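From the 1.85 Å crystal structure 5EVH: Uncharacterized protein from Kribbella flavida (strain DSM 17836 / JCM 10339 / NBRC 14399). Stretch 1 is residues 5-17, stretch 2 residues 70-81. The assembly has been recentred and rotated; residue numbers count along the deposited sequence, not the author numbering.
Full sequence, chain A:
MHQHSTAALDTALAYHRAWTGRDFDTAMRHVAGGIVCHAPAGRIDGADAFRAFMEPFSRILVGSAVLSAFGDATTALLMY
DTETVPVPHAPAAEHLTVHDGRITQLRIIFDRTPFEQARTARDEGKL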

# COMPACT_ATOMS: atom_id res chain seq x y z
N SER A 5 9.30 11.53 19.09
CA SER A 5 10.30 11.45 18.01
C SER A 5 9.69 11.18 16.64
O SER A 5 8.83 10.30 16.43
N THR A 6 10.18 11.99 15.71
CA THR A 6 9.77 12.01 14.31
C THR A 6 10.88 11.49 13.41
O THR A 6 10.82 11.72 12.20
N ALA A 7 11.92 10.85 13.98
CA ALA A 7 13.14 10.62 13.21
C ALA A 7 12.86 9.77 11.97
O ALA A 7 13.33 10.08 10.86
N ALA A 8 12.14 8.66 12.14
CA ALA A 8 12.00 7.77 10.99
C ALA A 8 11.16 8.43 9.91
O ALA A 8 11.41 8.23 8.72
N LEU A 9 10.10 9.13 10.30
CA LEU A 9 9.27 9.77 9.27
C LEU A 9 10.04 10.90 8.57
O LEU A 9 9.87 11.12 7.37
N ASP A 10 10.79 11.70 9.33
CA ASP A 10 11.60 12.76 8.70
C ASP A 10 12.54 12.17 7.65
O ASP A 10 12.67 12.71 6.54
N THR A 11 13.19 11.03 7.98
CA THR A 11 14.07 10.38 7.00
C THR A 11 13.29 9.87 5.79
O THR A 11 13.70 10.05 4.62
N ALA A 12 12.16 9.19 6.05
CA ALA A 12 11.32 8.67 4.98
C ALA A 12 10.89 9.78 4.02
O ALA A 12 10.94 9.60 2.80
N LEU A 13 10.39 10.92 4.57
CA LEU A 13 9.94 12.01 3.69
C LEU A 13 11.13 12.70 2.98
O LEU A 13 10.97 13.18 1.85
N ALA A 14 12.29 12.81 3.63
CA ALA A 14 13.46 13.43 2.96
C ALA A 14 13.91 12.57 1.77
O ALA A 14 14.19 13.09 0.68
N TYR A 15 13.95 11.24 1.99
CA TYR A 15 14.19 10.26 0.94
C TYR A 15 13.15 10.40 -0.17
O TYR A 15 13.49 10.53 -1.35
N HIS A 16 11.88 10.44 0.21
CA HIS A 16 10.82 10.48 -0.80
C HIS A 16 10.93 11.74 -1.64
O HIS A 16 10.80 11.71 -2.87
N ARG A 17 11.18 12.87 -1.00
CA ARG A 17 11.26 14.13 -1.72
C ARG A 17 12.39 14.08 -2.74
O ARG A 17 12.28 14.63 -3.86
N PHE A 70 2.97 8.69 8.60
CA PHE A 70 3.03 8.59 10.04
C PHE A 70 4.33 7.92 10.36
O PHE A 70 4.89 7.18 9.54
N GLY A 71 4.83 8.14 11.56
CA GLY A 71 5.91 7.25 11.98
C GLY A 71 6.24 7.44 13.44
O GLY A 71 5.60 8.21 14.15
N ASP A 72 7.19 6.64 13.90
CA ASP A 72 7.72 6.81 15.27
C ASP A 72 9.25 6.87 15.21
O ASP A 72 9.83 7.31 14.22
N ALA A 73 9.91 6.41 16.27
CA ALA A 73 11.33 6.63 16.35
C ALA A 73 12.07 5.80 15.31
O ALA A 73 13.13 6.22 14.82
N THR A 74 11.53 4.62 14.95
CA THR A 74 12.29 3.74 14.07
C THR A 74 11.53 3.25 12.84
O THR A 74 12.15 2.58 11.99
N THR A 75 10.23 3.49 12.74
CA THR A 75 9.52 3.04 11.54
C THR A 75 8.62 4.15 11.05
O THR A 75 8.21 5.03 11.82
N ALA A 76 8.28 4.06 9.76
CA ALA A 76 7.41 5.03 9.15
C ALA A 76 6.53 4.29 8.16
O ALA A 76 6.91 3.24 7.60
N LEU A 77 5.38 4.88 7.90
CA LEU A 77 4.42 4.31 6.98
C LEU A 77 3.88 5.46 6.14
O LEU A 77 3.41 6.48 6.69
N LEU A 78 3.94 5.34 4.83
CA LEU A 78 3.38 6.42 4.03
C LEU A 78 2.70 5.90 2.78
O LEU A 78 2.95 4.77 2.32
N MSE A 79 1.77 6.71 2.30
CA MSE A 79 1.04 6.35 1.07
C MSE A 79 1.04 7.61 0.21
O MSE A 79 0.82 8.74 0.72
N TYR A 80 1.32 7.46 -1.10
CA TYR A 80 1.43 8.59 -2.00
C TYR A 80 0.82 8.22 -3.34
O TYR A 80 0.80 7.05 -3.74
N ASP A 81 0.30 9.21 -4.03
CA ASP A 81 -0.15 8.98 -5.39
C ASP A 81 1.05 9.24 -6.29
O ASP A 81 1.93 10.03 -5.94

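The most unusual feature of this contact is how the turn before the strand meets the first turn of the helix: the carbonyl of Asp-72 faces the helix's early backbone amides and reaches them partly through one water. Water 1 accepts from Leu-9 N at 2.8 Å and donates to Asp-72 O at 2.6 Å, while Ala-8 N gives Asp-72 O a weak direct bond at 3.4 Å. Amides in the first turn have no helical carbonyl partner, so this junction supplies acceptors that the helix itself cannot.

Small residues make the approach possible. Ala-8 points toward the strand segment, and its CB lies 3.3 Å from Asp-72 O and 3.4 Å from Thr-75 N, in direct contact with backbone. At Gly-71 an ideal CB would point toward the helix, where it would be a tight 3.2 Å from Leu-9 CB, and it would clash at 2.8 Å with Thr-75 O within its own stretch.

The turn is held in shape from within. Asp-72, chi1 p, points its CB away from the helix and uses OD1 to accept from Thr-75 N at 2.8 Å and from Thr-74 N at 3.1 Å. Its side chain thus braces the loop while its carbonyl serves the helix. Ser-5, chi1 t, points toward the turn; its OG accepts from Ala-7 N at 3.2 Å and packs 3.7 Å from Ala-73 CA. Thr-6, by contrast, occupies the N-cap position without a capping bond; its OG1 donates to Asp-10 OD2 at 3.0 Å, and its CA-to-CB bond points away from the turn.

Farther along, the helix and strand run at 49° to each other, with axes approaching to 6.6 Å, and the packing becomes apolar. Alternation along the strand sends Ala-76, Leu-78 and Tyr-80 toward the helix, whereas Leu-77 points away. Ala-76 CB meets Ala-12 CB at 3.9 Å and Leu-9 CD1 at 4.2 Å; Leu-9 is t at chi1 and p at chi2, and its CD1 also comes to 3.8 Å from Phe-70 O. Leu-78, chi1 p with chi2 between wells at 110°, brings CD2 to 3.9 Å from Ala-12 CB and 4.3 Å from Leu-13 CD2. Leu-13, chi1 m, starts sideways, but its end comes nearer.

Where the backbones have separated to 9.7 Å between the CA atoms of His-16 and Tyr-80, rings replace alanines. His-16, chi1 t, turns its edge toward the face of Tyr-80, chi1 p, with CE1 3.4 Å from Tyr-80 CG and the planes at 51°. On the strand's inward face, side chains grow from Ala-76 through Leu-78 to Tyr-80 as the backbones part.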

# COMPACT_ATOMS: atom_id res chain seq x y z
CB SER A 5 11.36 10.37 18.26
OG SER A 5 12.19 10.18 17.11
CB THR A 6 9.43 13.46 13.90
OG1 THR A 6 10.59 14.28 14.17
CG2 THR A 6 8.22 14.03 14.71
CB ALA A 7 14.21 9.94 14.09
CB ALA A 8 11.35 6.42 11.39
CB LEU A 9 7.98 10.37 9.91
CG LEU A 9 6.98 11.01 8.88
CD1 LEU A 9 6.66 10.03 7.76
CD2 LEU A 9 5.70 11.45 9.56
CB ASP A 10 12.44 13.48 9.75
CG ASP A 10 11.59 14.39 10.67
OD1 ASP A 10 10.42 14.72 10.31
OD2 ASP A 10 12.15 14.80 11.71
CB THR A 11 14.80 9.23 7.69
OG1 THR A 11 15.71 9.80 8.64
CG2 THR A 11 15.55 8.37 6.70
CB ALA A 12 10.07 7.99 5.60
CB LEU A 13 9.14 13.04 4.48
CG LEU A 13 7.79 12.49 5.03
CD1 LEU A 13 7.14 13.56 5.95
CD2 LEU A 13 6.89 12.18 3.84
CB ALA A 14 14.60 13.61 3.98
CB TYR A 15 14.12 8.84 1.56
CG TYR A 15 14.03 7.81 0.49
CD1 TYR A 15 15.20 7.42 -0.21
CD2 TYR A 15 12.81 7.25 0.15
CE1 TYR A 15 15.10 6.51 -1.24
CE2 TYR A 15 12.73 6.33 -0.86
CZ TYR A 15 13.88 6.00 -1.56
OH TYR A 15 13.81 5.09 -2.57
CB HIS A 16 9.47 10.44 -0.07
CG HIS A 16 8.30 10.51 -0.99
ND1 HIS A 16 7.87 9.42 -1.72
CD2 HIS A 16 7.48 11.55 -1.31
CE1 HIS A 16 6.81 9.79 -2.44
NE2 HIS A 16 6.57 11.07 -2.22
CB ARG A 17 11.51 15.26 -0.68
CG ARG A 17 11.26 16.64 -1.13
CD ARG A 17 12.51 17.39 -1.56
NE ARG A 17 12.11 18.79 -1.79
CZ ARG A 17 12.10 19.71 -0.83
NH1 ARG A 17 12.54 19.36 0.41
NH2 ARG A 17 11.68 20.95 -1.12
CB PHE A 70 1.91 7.69 10.60
CG PHE A 70 0.54 8.29 10.52
CD1 PHE A 70 0.09 9.16 11.55
CD2 PHE A 70 -0.33 7.96 9.48
CE1 PHE A 70 -1.22 9.64 11.51
CE2 PHE A 70 -1.65 8.46 9.44
CZ PHE A 70 -2.07 9.35 10.49
CB ASP A 72 7.22 5.68 16.19
CG ASP A 72 7.55 4.26 15.68
OD1 ASP A 72 8.51 4.05 14.88
OD2 ASP A 72 6.86 3.30 16.09
CB ALA A 73 11.82 6.30 17.76
CB THR A 74 12.80 2.52 14.84
OG1 THR A 74 11.68 1.79 15.35
CG2 THR A 74 13.78 2.96 16.00
CB THR A 75 8.64 1.79 11.74
OG1 THR A 75 7.60 2.08 12.67
CG2 THR A 75 9.48 0.55 12.19
CB ALA A 76 8.22 6.16 8.44
CB LEU A 77 3.30 3.59 7.78
CG LEU A 77 2.33 2.75 6.98
CD1 LEU A 77 3.07 1.57 6.25
CD2 LEU A 77 1.22 2.17 7.94
CB LEU A 78 4.41 7.42 3.61
CG LEU A 78 5.73 6.96 3.15
CD1 LEU A 78 5.67 7.27 1.71
CD2 LEU A 78 6.66 7.92 3.77
CB MSE A 79 -0.37 5.93 1.40
CG MSE A 79 -1.13 5.61 0.07
SE MSE A 79 -3.00 5.06 0.37
CE MSE A 79 -2.67 3.27 1.24
CB TYR A 80 2.89 9.09 -2.15
CG TYR A 80 3.88 8.03 -2.53
CD1 TYR A 80 4.58 7.33 -1.54
CD2 TYR A 80 4.13 7.73 -3.86
CE1 TYR A 80 5.52 6.35 -1.90
CE2 TYR A 80 5.06 6.77 -4.24
CZ TYR A 80 5.74 6.08 -3.24
OH TYR A 80 6.65 5.10 -3.60
CB ASP A 81 -1.26 9.96 -5.75
CG ASP A 81 -1.87 9.66 -7.17
OD1 ASP A 81 -1.99 8.45 -7.50
OD2 ASP A 81 -2.13 10.61 -7.94
O HOH W 1 8.83 9.30 12.83